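Local coordinates for penicillin binding protein 2X (Streptococcus thermophilus, PDB 5U47) that probably cross-links the peptides of adjacent glycan strands in septal cell-wall peptidoglycan and is thought to be inactivated by beta-lactams that acylate its active-site serine, at residues M234-M238 / T261-P265. The protein carries 1 engineered substitution. Numbering follows the deposited sequence.
Sequences MDTFM and TTQRP
Helix 224-241 packs on one face of the five-stranded antiparallel sheet of the transpeptidase domain, a fold shared with serine beta-lactamases. Its turn 234-238 meets outermost strand 258-264; the axes of 234-238 and 261-264 come within 9.6 Å and run nearly the same way (crossing angle -28°), with the CA atoms of Met238 and Arg264 7.7 Å apart. Along the extended strand, Thr262 points toward the helix and suits both neighbours: its methyl CG2 lies 3.9 Å from Met234 CG, its hydroxyl bonds to Glu231. Gln263 points away, its amide bonding to the backbone of Val283 and Arg285. Arg264 turns back, chi1 and chi2 both m. Its aliphatic part suits flexible methionines, Arg264 CG lying 3.7 Å from Met234 CG and 3.5 Å from Met238 CG. Its positive guanidinium meets the carboxylate of Asp235 (chi1 m), OD1 accepting from Arg264 NE and NH2 at 2.9 Å each; NH2 also pairs with Glu231. A cis peptide leads into Pro265. Arg264 NH1 donates to Thr262 OG1 and Gln263 O, each at 2.9 Å.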
loop_
_atom_site.group_PDB
_atom_site.type_symbol
_atom_site.label_atom_id
_atom_site.label_comp_id
_atom_site.label_asym_id
_atom_site.label_seq_id
_atom_site.Cartn_x
_atom_site.Cartn_y
_atom_site.Cartn_z
ATOM N N MET A 234 -6.902 14.976 8.018
ATOM C CA MET A 234 -5.719 14.521 8.715
ATOM C C MET A 234 -4.861 15.717 9.141
ATOM O O MET A 234 -4.271 15.688 10.210
ATOM C CB MET A 234 -4.899 13.572 7.849
ATOM C CG MET A 234 -3.964 12.730 8.653
ATOM S SD MET A 234 -4.877 11.572 9.720
ATOM C CE MET A 234 -3.442 10.637 10.197
ATOM N N ASP A 235 -4.776 16.749 8.300
ATOM C CA ASP A 235 -4.033 17.963 8.679
ATOM C C ASP A 235 -4.648 18.578 9.918
ATOM O O ASP A 235 -3.924 18.993 10.821
ATOM C CB ASP A 235 -4.029 19.025 7.578
ATOM C CG ASP A 235 -3.162 18.656 6.397
ATOM O OD1 ASP A 235 -2.288 17.752 6.496
ATOM O OD2 ASP A 235 -3.361 19.292 5.357
ATOM N N THR A 236 -5.977 18.640 9.963
ATOM C CA THR A 236 -6.645 19.207 11.146
ATOM C C THR A 236 -6.373 18.361 12.394
ATOM O O THR A 236 -6.180 18.897 13.501
ATOM C CB THR A 236 -8.152 19.330 10.939
ATOM O OG1 THR A 236 -8.388 20.059 9.733
ATOM C CG2 THR A 236 -8.827 20.077 12.129
ATOM N N PHE A 237 -6.361 17.042 12.210
ATOM C CA PHE A 237 -6.138 16.101 13.299
ATOM C C PHE A 237 -4.723 16.301 13.869
ATOM O O PHE A 237 -4.531 16.290 15.090
ATOM C CB PHE A 237 -6.388 14.678 12.779
ATOM C CG PHE A 237 -6.187 13.575 13.795
ATOM C CD1 PHE A 237 -7.088 13.384 14.834
ATOM C CD2 PHE A 237 -5.154 12.653 13.636
ATOM C CE1 PHE A 237 -6.924 12.337 15.737
ATOM C CE2 PHE A 237 -4.993 11.608 14.537
ATOM C CZ PHE A 237 -5.883 11.449 15.586
ATOM N N MET A 238 -3.743 16.513 12.990
ATOM C CA MET A 238 -2.366 16.767 13.431
ATOM C C MET A 238 -2.242 18.103 14.156
ATOM O O MET A 238 -1.463 18.214 15.091
ATOM C CB MET A 238 -1.390 16.752 12.260
ATOM C CG MET A 238 -1.281 15.419 11.560
ATOM S SD MET A 238 -1.096 14.039 12.703
ATOM C CE MET A 238 0.469 14.486 13.460
ATOM N N THR A 261 -5.425 6.318 1.855
ATOM C CA THR A 261 -4.400 6.035 2.853
ATOM C C THR A 261 -3.440 7.196 2.953
ATOM O O THR A 261 -3.024 7.745 1.945
ATOM C CB THR A 261 -3.664 4.706 2.557
ATOM O OG1 THR A 261 -2.805 4.372 3.652
ATOM C CG2 THR A 261 -2.877 4.749 1.264
ATOM N N THR A 262 -3.102 7.580 4.171
ATOM C CA THR A 262 -2.177 8.670 4.353
ATOM C C THR A 262 -1.419 8.555 5.665
ATOM O O THR A 262 -1.802 7.795 6.576
ATOM C CB THR A 262 -2.901 10.044 4.256
ATOM O OG1 THR A 262 -1.952 11.073 3.911
ATOM C CG2 THR A 262 -3.624 10.381 5.555
ATOM N N GLN A 263 -0.326 9.300 5.747
ATOM C CA GLN A 263 0.448 9.360 6.965
ATOM C C GLN A 263 0.985 10.747 7.145
ATOM O O GLN A 263 1.030 11.513 6.197
ATOM C CB GLN A 263 1.596 8.361 6.954
ATOM C CG GLN A 263 2.791 8.716 6.090
ATOM C CD GLN A 263 3.829 7.604 6.121
ATOM O OE1 GLN A 263 3.533 6.455 5.784
ATOM N NE2 GLN A 263 5.034 7.935 6.538
ATOM N N ARG A 264 1.363 11.056 8.388
ATOM C CA ARG A 264 1.904 12.322 8.757
ATOM C C ARG A 264 3.139 12.041 9.615
ATOM O O ARG A 264 3.146 11.073 10.359
ATOM C CB ARG A 264 0.875 13.153 9.532
ATOM C CG ARG A 264 -0.325 13.620 8.691
ATOM C CD ARG A 264 0.118 14.663 7.678
ATOM N NE ARG A 264 -0.972 15.191 6.856
ATOM C CZ ARG A 264 -1.501 14.582 5.786
ATOM N NH1 ARG A 264 -1.097 13.378 5.410
ATOM N NH2 ARG A 264 -2.481 15.172 5.098
ATOM N N PRO A 265 4.193 12.851 9.495
ATOM C CA PRO A 265 4.268 13.985 8.565
ATOM C C PRO A 265 4.384 13.509 7.129
ATOM O O PRO A 265 4.754 12.362 6.891
ATOM C CB PRO A 265 5.572 14.704 8.991
ATOM C CG PRO A 265 6.378 13.626 9.624
ATOM C CD PRO A 265 5.375 12.793 10.369
#